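Local coordinates for protein extracellular ligand-binding receptor (Sphaerobacter thermophilus, PDB 4ZPJ) that probably captures a small solute outside the cell membrane and delivers it to an ABC transporter, as other receptors of the leucine-binding protein family do, at residues Asp100-Gln104 and Pro105-Ile109; Asp262-Arg265 and Phe266-Tyr270; Gly341-Gly344 and Gly345-Ala349. All coordinates share one frame; numbering follows the deposited sequence. Where two conformers were deposited one is given.

In the fold
Contacts 1, 2 and 3 follow in that order along the chain without touching. Contact 1 joins the end of strand 92-100, in the six-stranded mixed sheet, to helix 105-117. Contact 2 lies on helix 261-272, which connects strands 252-256 and 281-283 of the four-stranded parallel sheet. Contact 3 lies on helix 336-354, where Tyr342 bonds Gln84 at the end of helix 68-84 and Ile343 and Val347 touch Val171, just after edge strand 168-170 of the first sheet. Centres of contacts 1 and 3 are about 23 Å apart. The centre of contact 2 lies about 30 Å from that of contact 1 and about 33 Å from that of contact 3, across the chain's centre from the latter, consistent with two-lobed periplasmic binding proteins.

Contact 1: Asp100-Gln104 and Pro105-Ile109; sequences DSAGQ and PEQAI
Gln107 reaches back from the first turn of helix 105-117 to the end of strand 92-100, where its NE2 donates to Asp100 O at 2.9 Å. The carbonyl lies near the plane of the glutamine amide, but the donor stands above the carbonyl plane of Asp100 rather than within it. With CG anti to the backbone N (chi1 -172°) and the rest of the chain extended, Gln107 runs along the loop, its CB 3.4 Å from Ser101 O and its NE2 3.6 Å from Ala102 CB. Lys111 NZ is a second donor to the same Asp100 carbonyl.

The close-packed part is at Ser101 and Ala108, both buried. Ser101 CB and Ala108 CB meet at 4.1 Å, and the serine OG, set between its own N and carbonyl carbon, bonds Glu132 of helix 130-142, the helix that also touches Ala108. Between strand and helix the chain makes a type I' turn from Ser101 to Gln104. An Asx turn overlaps its start, in which Ala102 N donates to Asp100 OD1 at 2.6 Å from above the carboxylate plane. Ser64 and Leu63 hold the same carboxylate.

The opposite character is seen at Gln104 and Glu106, both exposed. Gln104, at the N-cap, takes the N-H of Ala108 on its carbonyl at 2.8 Å, while its exposed side chain is bent at chi2. Two side-chain donors from the helix, Gln107 NE2 and Lys111 NZ, thus meet Asp100 O, and this ties the strand end to helix 105-117.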
loop_
_atom_site.group_PDB
_atom_site.type_symbol
_atom_site.label_atom_id
_atom_site.label_comp_id
_atom_site.label_asym_id
_atom_site.label_seq_id
_atom_site.Cartn_x
_atom_site.Cartn_y
_atom_site.Cartn_z
ATOM N N ASP A 100 -0.180 -19.825 -2.918
ATOM C CA ASP A 100 -0.671 -18.920 -3.982
ATOM C C ASP A 100 -2.208 -18.987 -4.068
ATOM O O ASP A 100 -2.791 -20.090 -4.261
ATOM C CB ASP A 100 -0.080 -19.373 -5.328
ATOM C CG ASP A 100 -0.548 -18.536 -6.520
ATOM O OD1 ASP A 100 -1.207 -17.469 -6.345
ATOM O OD2 ASP A 100 -0.215 -18.982 -7.663
ATOM N N SER A 101 -2.855 -17.832 -3.930
ATOM C CA SER A 101 -4.319 -17.719 -4.042
ATOM C C SER A 101 -4.765 -17.490 -5.487
ATOM O O SER A 101 -5.955 -17.557 -5.773
ATOM C CB SER A 101 -4.855 -16.593 -3.164
ATOM O OG SER A 101 -4.147 -15.363 -3.364
ATOM N N ALA A 102 -3.797 -17.191 -6.365
ATOM C CA ALA A 102 -4.028 -16.956 -7.793
ATOM C C ALA A 102 -5.036 -15.846 -8.017
ATOM O O ALA A 102 -5.775 -15.869 -9.013
ATOM C CB ALA A 102 -4.496 -18.252 -8.495
ATOM N N GLY A 103 -5.104 -14.901 -7.078
ATOM C CA GLY A 103 -6.079 -13.830 -7.169
ATOM C C GLY A 103 -7.534 -14.241 -7.164
ATOM O O GLY A 103 -8.354 -13.490 -7.644
ATOM N N GLN A 104 -7.871 -15.401 -6.592
ATOM C CA GLN A 104 -9.261 -15.907 -6.653
ATOM C C GLN A 104 -9.843 -16.197 -5.277
ATOM O O GLN A 104 -9.340 -17.071 -4.569
ATOM C CB GLN A 104 -9.335 -17.225 -7.452
ATOM C CG GLN A 104 -8.838 -17.141 -8.884
ATOM C CD GLN A 104 -9.779 -16.370 -9.794
ATOM O OE1 GLN A 104 -10.982 -16.250 -9.519
ATOM N NE2 GLN A 104 -9.235 -15.843 -10.891
ATOM N N PRO A 105 -10.947 -15.521 -4.918
ATOM C CA PRO A 105 -11.601 -15.751 -3.621
ATOM C C PRO A 105 -11.778 -17.214 -3.207
ATOM O O PRO A 105 -11.410 -17.564 -2.089
ATOM C CB PRO A 105 -12.953 -15.071 -3.812
ATOM C CG PRO A 105 -12.601 -13.875 -4.657
ATOM C CD PRO A 105 -11.582 -14.402 -5.651
ATOM N N GLU A 106 -12.294 -18.059 -4.101
ATOM C CA GLU A 106 -12.514 -19.458 -3.696
ATOM C C GLU A 106 -11.183 -20.160 -3.443
ATOM O O GLU A 106 -11.089 -20.880 -2.457
ATOM C CB GLU A 106 -13.433 -20.264 -4.636
ATOM C CG GLU A 106 -14.918 -20.354 -4.183
ATOM C CD GLU A 106 -15.151 -21.101 -2.846
ATOM O OE1 GLU A 106 -14.339 -22.004 -2.485
ATOM O OE2 GLU A 106 -16.161 -20.790 -2.151
ATOM N N GLN A 107 -10.154 -19.915 -4.256
ATOM C CA GLN A 107 -8.853 -20.481 -3.992
ATOM C C GLN A 107 -8.241 -19.868 -2.717
ATOM O O GLN A 107 -7.523 -20.550 -2.023
ATOM C CB GLN A 107 -7.917 -20.338 -5.216
ATOM C CG GLN A 107 -6.580 -21.092 -5.079
ATOM C CD GLN A 107 -5.826 -21.269 -6.398
ATOM O OE1 GLN A 107 -6.428 -21.511 -7.451
ATOM N NE2 GLN A 107 -4.504 -21.189 -6.341
ATOM N N ALA A 108 -8.572 -18.613 -2.379
ATOM C CA ALA A 108 -8.050 -17.981 -1.156
ATOM C C ALA A 108 -8.590 -18.726 0.047
ATOM O O ALA A 108 -7.864 -18.989 0.997
ATOM C CB ALA A 108 -8.422 -16.507 -1.076
ATOM N N ILE A 109 -9.853 -19.120 -0.052
ATOM C CA ILE A 109 -10.545 -19.889 0.983
ATOM C C ILE A 109 -9.948 -21.280 1.203
ATOM O O ILE A 109 -9.665 -21.689 2.337
ATOM C CB ILE A 109 -12.048 -20.027 0.617
ATOM C CG1 ILE A 109 -12.828 -18.810 1.131
ATOM C CG2 ILE A 109 -12.667 -21.305 1.171
ATOM C CD1 ILE A 109 -14.046 -18.478 0.288
#

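Contact 2: Asp262-Arg265 and Phe266-Tyr270; sequences DAIR and FLVQY
Phe266 N donates to Asp262 O at 2.8 Å, and Leu267 N, Val268 N and Gln269 N follow in the same i to i+4 pattern onto Ala263 O, Ile264 O and Arg265 O, the backbone bonds of these two turns of helix 261-272. The Leu267 bond is nearly straight, with 170° at its hydrogen, while that of Gln269 bends to 149°.

Polar side chains line one flank. Arg265 NH2 forms a salt bridge with Asp262 OD1 at 2.5 Å; the arginine chain, bent at chi3 (-58°), turns back one turn of helix to make it. Both groups also serve the loop before helix 237-246, for Arg265 NE donates to Thr233 O and Asp262 OD2 accepts from Gly232 N. Gln269 joins the same loop through both ends of its amide, OE1 taking the N-H of Phe236 and NE2 giving to Gln234 O. On its way there, extended beyond CG, it runs past the oxygen end of the carbonyl it bonds by its own N-H, Gln269 CG being 3.0 Å from Arg265 O, and NE2 lies 3.9 Å from Arg265 CB.

Apolar contact is slighter between the two halves. Ile264 CG2 and Val268 CG2 approach only to 4.5 Å, and Val268 CG2 packs closer, at 3.4 Å, to Ile264 O. The larger apolar residues Phe266, Leu267 and Tyr270 pack on the parallel sheet, all three touching Leu281, and Phe266 also stacks on His198. The helix is the crossover of a beta-alpha-beta unit, between strands 252-256 and 281-283.

Its polar flank is tied to the 232-236 loop by these bonds; the salt bridge is likely to hold arginine and aspartate in place for their loop partners.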
loop_
_atom_site.group_PDB
_atom_site.type_symbol
_atom_site.label_atom_id
_atom_site.label_comp_id
_atom_site.label_asym_id
_atom_site.label_seq_id
_atom_site.Cartn_x
_atom_site.Cartn_y
_atom_site.Cartn_z
ATOM N N ASP A 262 -3.005 0.633 -16.891
ATOM C CA ASP A 262 -3.937 1.771 -16.895
ATOM C C ASP A 262 -3.209 3.098 -16.480
ATOM O O ASP A 262 -3.380 4.191 -17.090
ATOM C CB ASP A 262 -5.126 1.512 -15.948
ATOM C CG ASP A 262 -6.173 0.547 -16.531
ATOM O OD1 ASP A 262 -5.958 -0.020 -17.631
ATOM O OD2 ASP A 262 -7.254 0.366 -15.903
ATOM N N ALA A 263 -2.399 3.005 -15.446
ATOM C CA ALA A 263 -1.756 4.199 -14.906
ATOM C C ALA A 263 -0.744 4.775 -15.861
ATOM O O ALA A 263 -0.680 5.998 -16.019
ATOM C CB ALA A 263 -1.162 3.915 -13.562
ATOM N N ILE A 264 -0.019 3.890 -16.534
ATOM C CA ILE A 264 0.968 4.262 -17.532
ATOM C C ILE A 264 0.275 4.933 -18.724
ATOM O O ILE A 264 0.690 6.062 -19.130
ATOM C CB ILE A 264 1.782 3.055 -18.028
ATOM C CG1 ILE A 264 2.588 2.430 -16.890
ATOM C CG2 ILE A 264 2.712 3.458 -19.191
ATOM C CD1 ILE A 264 3.185 1.059 -17.224
ATOM N N ARG A 265 -0.773 4.275 -19.251
ATOM C CA ARG A 265 -1.521 4.846 -20.409
ATOM C C ARG A 265 -2.204 6.199 -20.032
ATOM O O ARG A 265 -2.186 7.158 -20.805
ATOM C CB ARG A 265 -2.541 3.822 -20.977
ATOM C CG ARG A 265 -1.908 2.668 -21.763
ATOM C CD ARG A 265 -2.993 1.853 -22.515
ATOM N NE ARG A 265 -3.962 1.359 -21.520
ATOM C CZ ARG A 265 -3.827 0.246 -20.773
ATOM N NH1 ARG A 265 -2.793 -0.586 -20.964
ATOM N NH2 ARG A 265 -4.754 -0.057 -19.854
ATOM N N PHE A 266 -2.748 6.295 -18.827
ATOM C CA PHE A 266 -3.341 7.545 -18.432
ATOM C C PHE A 266 -2.307 8.698 -18.347
ATOM O O PHE A 266 -2.514 9.772 -18.945
ATOM C CB PHE A 266 -4.079 7.436 -17.100
ATOM C CG PHE A 266 -4.590 8.760 -16.597
ATOM C CD1 PHE A 266 -5.769 9.274 -17.056
ATOM C CD2 PHE A 266 -3.840 9.512 -15.704
ATOM C CE1 PHE A 266 -6.223 10.516 -16.611
ATOM C CE2 PHE A 266 -4.274 10.763 -15.258
ATOM C CZ PHE A 266 -5.473 11.267 -15.710
ATOM N N LEU A 267 -1.218 8.494 -17.603
ATOM C CA LEU A 267 -0.254 9.589 -17.426
ATOM C C LEU A 267 0.339 9.996 -18.728
ATOM O O LEU A 267 0.430 11.174 -19.027
ATOM C CB LEU A 267 0.852 9.207 -16.451
ATOM C CG LEU A 267 0.327 9.334 -15.035
ATOM C CD1 LEU A 267 1.243 8.678 -14.045
ATOM C CD2 LEU A 267 0.119 10.795 -14.705
ATOM N N VAL A 268 0.678 9.029 -19.561
ATOM C CA VAL A 268 1.344 9.348 -20.804
ATOM C C VAL A 268 0.356 10.134 -21.676
ATOM O O VAL A 268 0.750 11.090 -22.343
ATOM C CB VAL A 268 1.857 8.061 -21.556
ATOM C CG1 VAL A 268 2.055 8.317 -23.047
ATOM C CG2 VAL A 268 3.170 7.527 -20.969
ATOM N N GLN A 269 -0.915 9.751 -21.678
ATOM C CA GLN A 269 -1.875 10.414 -22.576
ATOM C C GLN A 269 -2.294 11.762 -22.007
ATOM O O GLN A 269 -2.591 12.708 -22.734
ATOM C CB GLN A 269 -3.085 9.529 -22.881
ATOM C CG GLN A 269 -2.700 8.215 -23.593
ATOM C CD GLN A 269 -3.896 7.290 -23.828
ATOM O OE1 GLN A 269 -5.049 7.707 -23.785
ATOM N NE2 GLN A 269 -3.620 6.033 -24.056
ATOM N N TYR A 270 -2.265 11.858 -20.703
ATOM C CA TYR A 270 -2.491 13.134 -20.047
ATOM C C TYR A 270 -1.484 14.161 -20.540
ATOM O O TYR A 270 -1.853 15.293 -20.815
ATOM C CB TYR A 270 -2.460 12.968 -18.535
ATOM C CG TYR A 270 -2.988 14.144 -17.773
ATOM C CD1 TYR A 270 -4.364 14.258 -17.477
ATOM C CD2 TYR A 270 -2.150 15.142 -17.338
ATOM C CE1 TYR A 270 -4.865 15.332 -16.757
ATOM C CE2 TYR A 270 -2.641 16.210 -16.601
ATOM C CZ TYR A 270 -3.989 16.297 -16.312
ATOM O OH TYR A 270 -4.466 17.378 -15.627
#

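Contact 3: Gly341-Gly344 and Gly345-Ala349; sequences GYIG and GRVIA
Tyr342 O accepts from Arg346 N at 3.0 Å, a nearly linear approach to the carbonyl that starts the pairing of these two residues, which their side chains then continue. Ring and arginine lie side by side and point the same way. With chi1 at -178° the tyrosine ring leaves opposite the backbone N and lies alongside Arg346, whose CG comes to 3.9 Å of Tyr342 CE2. Ring and guanidinium planes stand 77° apart, and Tyr342 OH sits at the guanidinium edge, 4.0 Å from Arg346 NH1. The polar ends look to other partners: the hydroxyl bonds Gln84 NE2, while Arg346 NH2 makes a salt bridge with Glu350 and the guanidinium a cation-pi contact with Phe374. Within helix 336-354 of this periplasmic binding protein, the pair is one step of the regular i to i+4 ladder, with Gly341, Gly344 and Gly345 giving backbone but no bulk. Glu317 and Glu320, which bind zinc, lie near this flank. If an alanine stood in place of Tyr342, Arg346 would probably lose the ring beside its CG and Gln84 the hydroxyl it bonds. One residue further on, Val347 N bonds Ile343 O at 3.0 Å, Val347 CG2 rests 3.1 Å from that same oxygen, and the residues' CG2 methyls meet at 4.2 Å, both side chains packing on Phe374 and Phe381.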
loop_
_atom_site.group_PDB
_atom_site.type_symbol
_atom_site.label_atom_id
_atom_site.label_comp_id
_atom_site.label_asym_id
_atom_site.label_seq_id
_atom_site.Cartn_x
_atom_site.Cartn_y
_atom_site.Cartn_z
ATOM N N GLY A 341 5.556 -5.462 2.364
ATOM C CA GLY A 341 6.031 -6.785 2.793
ATOM C C GLY A 341 7.116 -6.732 3.863
ATOM O O GLY A 341 7.091 -7.472 4.855
ATOM N N TYR A 342 8.061 -5.842 3.681
ATOM C CA TYR A 342 9.107 -5.649 4.659
ATOM C C TYR A 342 8.572 -5.269 6.065
ATOM O O TYR A 342 8.946 -5.833 7.072
ATOM C CB TYR A 342 10.071 -4.593 4.118
ATOM C CG TYR A 342 11.209 -4.365 5.034
ATOM C CD1 TYR A 342 12.253 -5.292 5.111
ATOM C CD2 TYR A 342 11.249 -3.240 5.849
ATOM C CE1 TYR A 342 13.327 -5.110 5.971
ATOM C CE2 TYR A 342 12.291 -3.082 6.736
ATOM C CZ TYR A 342 13.328 -4.004 6.780
ATOM O OH TYR A 342 14.359 -3.769 7.647
ATOM N N ILE A 343 7.638 -4.349 6.116
ATOM C CA ILE A 343 6.989 -3.970 7.374
ATOM C C ILE A 343 6.240 -5.175 7.959
ATOM O O ILE A 343 6.206 -5.383 9.185
ATOM C CB ILE A 343 6.007 -2.793 7.140
ATOM C CG1 ILE A 343 6.726 -1.572 6.579
ATOM C CG2 ILE A 343 5.219 -2.458 8.410
ATOM C CD1 ILE A 343 7.618 -0.836 7.570
ATOM N N GLY A 344 5.587 -5.955 7.117
ATOM C CA GLY A 344 5.004 -7.215 7.611
ATOM C C GLY A 344 6.035 -8.052 8.409
ATOM O O GLY A 344 5.777 -8.572 9.502
ATOM N N GLY A 345 7.184 -8.263 7.800
ATOM C CA GLY A 345 8.164 -9.158 8.355
ATOM C C GLY A 345 8.802 -8.624 9.607
ATOM O O GLY A 345 9.133 -9.423 10.495
ATOM N N ARG A 346 8.957 -7.292 9.663
ATOM C CA ARG A 346 9.552 -6.627 10.822
ATOM C C ARG A 346 8.596 -6.678 12.001
ATOM O O ARG A 346 8.983 -6.934 13.122
ATOM C CB ARG A 346 9.849 -5.142 10.561
ATOM C CG ARG A 346 11.219 -4.775 10.099
ATOM C CD ARG A 346 12.375 -5.207 11.011
ATOM N NE ARG A 346 12.510 -4.478 12.260
ATOM C CZ ARG A 346 12.973 -3.238 12.359
ATOM N NH1 ARG A 346 13.328 -2.541 11.290
ATOM N NH2 ARG A 346 13.073 -2.688 13.544
ATOM N N VAL A 347 7.332 -6.421 11.736
ATOM C CA VAL A 347 6.310 -6.574 12.752
ATOM C C VAL A 347 6.390 -7.991 13.348
ATOM O O VAL A 347 6.373 -8.161 14.568
ATOM C CB VAL A 347 4.921 -6.370 12.138
ATOM C CG1 VAL A 347 3.849 -6.926 13.040
ATOM C CG2 VAL A 347 4.679 -4.890 11.830
ATOM N N ILE A 348 6.500 -9.006 12.485
ATOM C CA ILE A 348 6.420 -10.374 12.943
ATOM C C ILE A 348 7.632 -10.606 13.760
ATOM O O ILE A 348 7.548 -11.126 14.855
ATOM C CB ILE A 348 6.387 -11.349 11.766
ATOM C CG1 ILE A 348 4.998 -11.315 11.151
ATOM C CG2 ILE A 348 6.712 -12.734 12.229
ATOM C CD1 ILE A 348 4.924 -11.930 9.802
ATOM N N ALA A 349 8.769 -10.144 13.251
ATOM C CA ALA A 349 10.056 -10.313 13.929
ATOM C C ALA A 349 10.101 -9.619 15.283
ATOM O O ALA A 349 10.638 -10.173 16.224
ATOM C CB ALA A 349 11.199 -9.832 13.044
#